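Local structure of DNA topoisomerase 2-associated protein PAT1 (Saccharomyces cerevisiae, 5LMG) at residues A[146-151]-A[260-265]. The protein activates mRNA decapping and represses translation in yeast, its C-terminal domain binding directly to the decapping enzyme Dcp2 and the exonuclease Xrn1. The protein carries 2 engineered substitutions. Residues are numbered along the deposited sequence; the frame is centred on the assembly and turned at random.
With EDO (1,2-ethanediol), chain H.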
loop_
_atom_site.group_PDB
_atom_site.type_symbol
_atom_site.label_atom_id
_atom_site.label_comp_id
_atom_site.label_asym_id
_atom_site.label_seq_id
_atom_site.Cartn_x
_atom_site.Cartn_y
_atom_site.Cartn_z
ATOM N N THR A 146 -1.721 9.389 13.290
ATOM C CA THR A 146 -0.315 9.596 13.683
ATOM C C THR A 146 0.299 10.715 12.790
ATOM O O THR A 146 0.999 10.411 11.812
ATOM C CB THR A 146 0.457 8.256 13.688
ATOM O OG1 THR A 146 -0.278 7.289 14.437
ATOM C CG2 THR A 146 1.875 8.381 14.287
ATOM N N PRO A 147 -0.003 12.010 13.076
ATOM C CA PRO A 147 0.525 13.084 12.219
ATOM C C PRO A 147 2.021 13.326 12.378
ATOM O O PRO A 147 2.646 13.834 11.455
ATOM C CB PRO A 147 -0.308 14.303 12.621
ATOM C CG PRO A 147 -0.670 14.049 14.043
ATOM C CD PRO A 147 -0.856 12.558 14.158
ATOM N N LYS A 148 2.598 12.932 13.531
ATOM C CA LYS A 148 4.030 13.102 13.806
ATOM C C LYS A 148 4.682 11.749 14.195
ATOM O O LYS A 148 5.057 11.563 15.360
ATOM C CB LYS A 148 4.248 14.187 14.889
ATOM C CG LYS A 148 3.771 15.594 14.514
ATOM C CD LYS A 148 4.639 16.263 13.451
ATOM C CE LYS A 148 4.103 17.617 13.052
ATOM N NZ LYS A 148 4.773 18.142 11.830
ATOM N N PRO A 149 4.778 10.765 13.260
ATOM C CA PRO A 149 5.397 9.480 13.634
ATOM C C PRO A 149 6.882 9.625 13.949
ATOM O O PRO A 149 7.582 10.365 13.276
ATOM C CB PRO A 149 5.163 8.592 12.409
ATOM C CG PRO A 149 5.023 9.539 11.279
ATOM C CD PRO A 149 4.385 10.777 11.833
ATOM N N THR A 150 7.354 8.931 14.972
ATOM C CA THR A 150 8.776 8.990 15.345
ATOM C C THR A 150 9.563 8.095 14.381
ATOM O O THR A 150 8.947 7.300 13.666
ATOM C CB THR A 150 8.952 8.563 16.812
ATOM O OG1 THR A 150 8.599 7.184 16.931
ATOM C CG2 THR A 150 8.107 9.400 17.772
ATOM N N LEU A 151 10.900 8.213 14.342
ATOM C CA LEU A 151 11.714 7.348 13.475
ATOM C C LEU A 151 11.487 5.833 13.773
ATOM O O LEU A 151 11.411 5.031 12.845
ATOM C CB LEU A 151 13.213 7.718 13.518
ATOM C CG LEU A 151 14.148 6.986 12.527
ATOM C CD1 LEU A 151 13.696 7.173 11.073
ATOM C CD2 LEU A 151 15.604 7.436 12.708
ATOM N N ASN A 260 4.441 15.405 5.252
ATOM C CA ASN A 260 5.544 15.112 4.325
ATOM C C ASN A 260 6.880 15.640 4.850
ATOM O O ASN A 260 7.856 14.884 4.907
ATOM C CB ASN A 260 5.259 15.672 2.930
ATOM C CG ASN A 260 4.127 15.005 2.191
ATOM O OD1 ASN A 260 3.680 13.901 2.524
ATOM N ND2 ASN A 260 3.651 15.664 1.147
ATOM N N ASP A 261 6.901 16.920 5.286
ATOM C CA ASP A 261 8.076 17.586 5.858
ATOM C C ASP A 261 8.697 16.798 6.991
ATOM O O ASP A 261 9.920 16.624 7.019
ATOM C CB ASP A 261 7.686 18.969 6.386
ATOM C CG ASP A 261 7.618 20.063 5.337
ATOM O OD1 ASP A 261 7.556 19.732 4.122
ATOM O OD2 ASP A 261 7.630 21.251 5.723
ATOM N N HIS A 262 7.846 16.370 7.942
ATOM C CA HIS A 262 8.205 15.600 9.123
ATOM C C HIS A 262 8.913 14.295 8.740
ATOM O O HIS A 262 9.994 14.023 9.279
ATOM C CB HIS A 262 6.960 15.369 10.002
ATOM C CG HIS A 262 7.240 14.577 11.239
ATOM N ND1 HIS A 262 7.777 15.169 12.364
ATOM C CD2 HIS A 262 7.067 13.258 11.476
ATOM C CE1 HIS A 262 7.909 14.197 13.251
ATOM N NE2 HIS A 262 7.488 13.030 12.763
ATOM N N ILE A 263 8.339 13.530 7.776
ATOM C CA ILE A 263 8.891 12.266 7.257
ATOM C C ILE A 263 10.214 12.513 6.523
ATOM O O ILE A 263 11.173 11.773 6.744
ATOM C CB ILE A 263 7.901 11.475 6.334
ATOM C CG1 ILE A 263 6.453 11.366 6.906
ATOM C CG2 ILE A 263 8.452 10.091 5.962
ATOM C CD1 ILE A 263 6.253 10.714 8.213
ATOM N N MET A 264 10.241 13.524 5.627
ATOM C CA MET A 264 11.415 13.906 4.836
ATOM C C MET A 264 12.618 14.233 5.725
ATOM O O MET A 264 13.723 13.777 5.441
ATOM C CB MET A 264 11.090 15.079 3.901
ATOM C CG MET A 264 10.266 14.678 2.679
ATOM S SD MET A 264 10.083 16.042 1.487
ATOM C CE MET A 264 8.918 17.010 2.287
ATOM N N ARG A 265 12.380 14.967 6.823
ATOM C CA ARG A 265 13.365 15.356 7.838
ATOM C C ARG A 265 13.946 14.099 8.528
ATOM O O ARG A 265 15.168 13.970 8.637
ATOM C CB ARG A 265 12.679 16.281 8.861
ATOM C CG ARG A 265 13.600 17.085 9.771
ATOM C CD ARG A 265 13.014 18.460 10.093
ATOM N NE ARG A 265 11.722 18.416 10.791
ATOM C CZ ARG A 265 10.565 18.829 10.273
ATOM N NH1 ARG A 265 10.515 19.310 9.035
ATOM N NH2 ARG A 265 9.449 18.757 10.987
HETATM C C1 EDO H . 1.220 16.920 -2.153
HETATM O O1 EDO H . 1.255 16.101 -3.313
HETATM C C2 EDO H . 0.283 16.276 -1.104
HETATM O O2 EDO H . 0.840 15.073 -0.563
HETATM O O HOH W 1 7.797 17.862 13.063
#
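His-262 meets Lys-148 and Pro-149 in a partly buried loop-to-helix contact, where the loop leading into helix 151-174 packs against helix 257-267. The polar evidence is one hydrogen bond: His-262 NE2 donates to Pro-149 O at 2.7 Å, with an N-H...O angle of 152°. The acceptor lies near the imidazole plane, whereas the donor stands well above the carbonyl plane. With CG anti to the backbone N (chi1 180°), the histidine reaches across to the loop. Lys-148 sets its CD over one ring face, displaced toward the rim, in a CH-pi contact 3.8 Å from the His-262 ring centroid; the bend at chi2 (-71°) brings the chain there. At the outer side a water oxygen lies 2.8 Å from His-262 ND1 and accepts weak bonds from Lys-148 NZ and Arg-265 NH2, so both ring nitrogens have a partner, which would limit rotation of the ring. An alanine in place of His-262 would probably leave Pro-149 O without this donor and the Lys-148 chain without a surface to lie on. On the buried side Pro-149 CG touches Ile-263 CD1 at 3.5 Å, and both side chains also reach Leu-154. The next residue, Thr-150, N-caps helix 151-174 through its side chain. This is loop-to-helix packing within an alpha-helical domain of the PAT1 family, a histidine bonding the loop carbonyl just ahead of the N-cap residue.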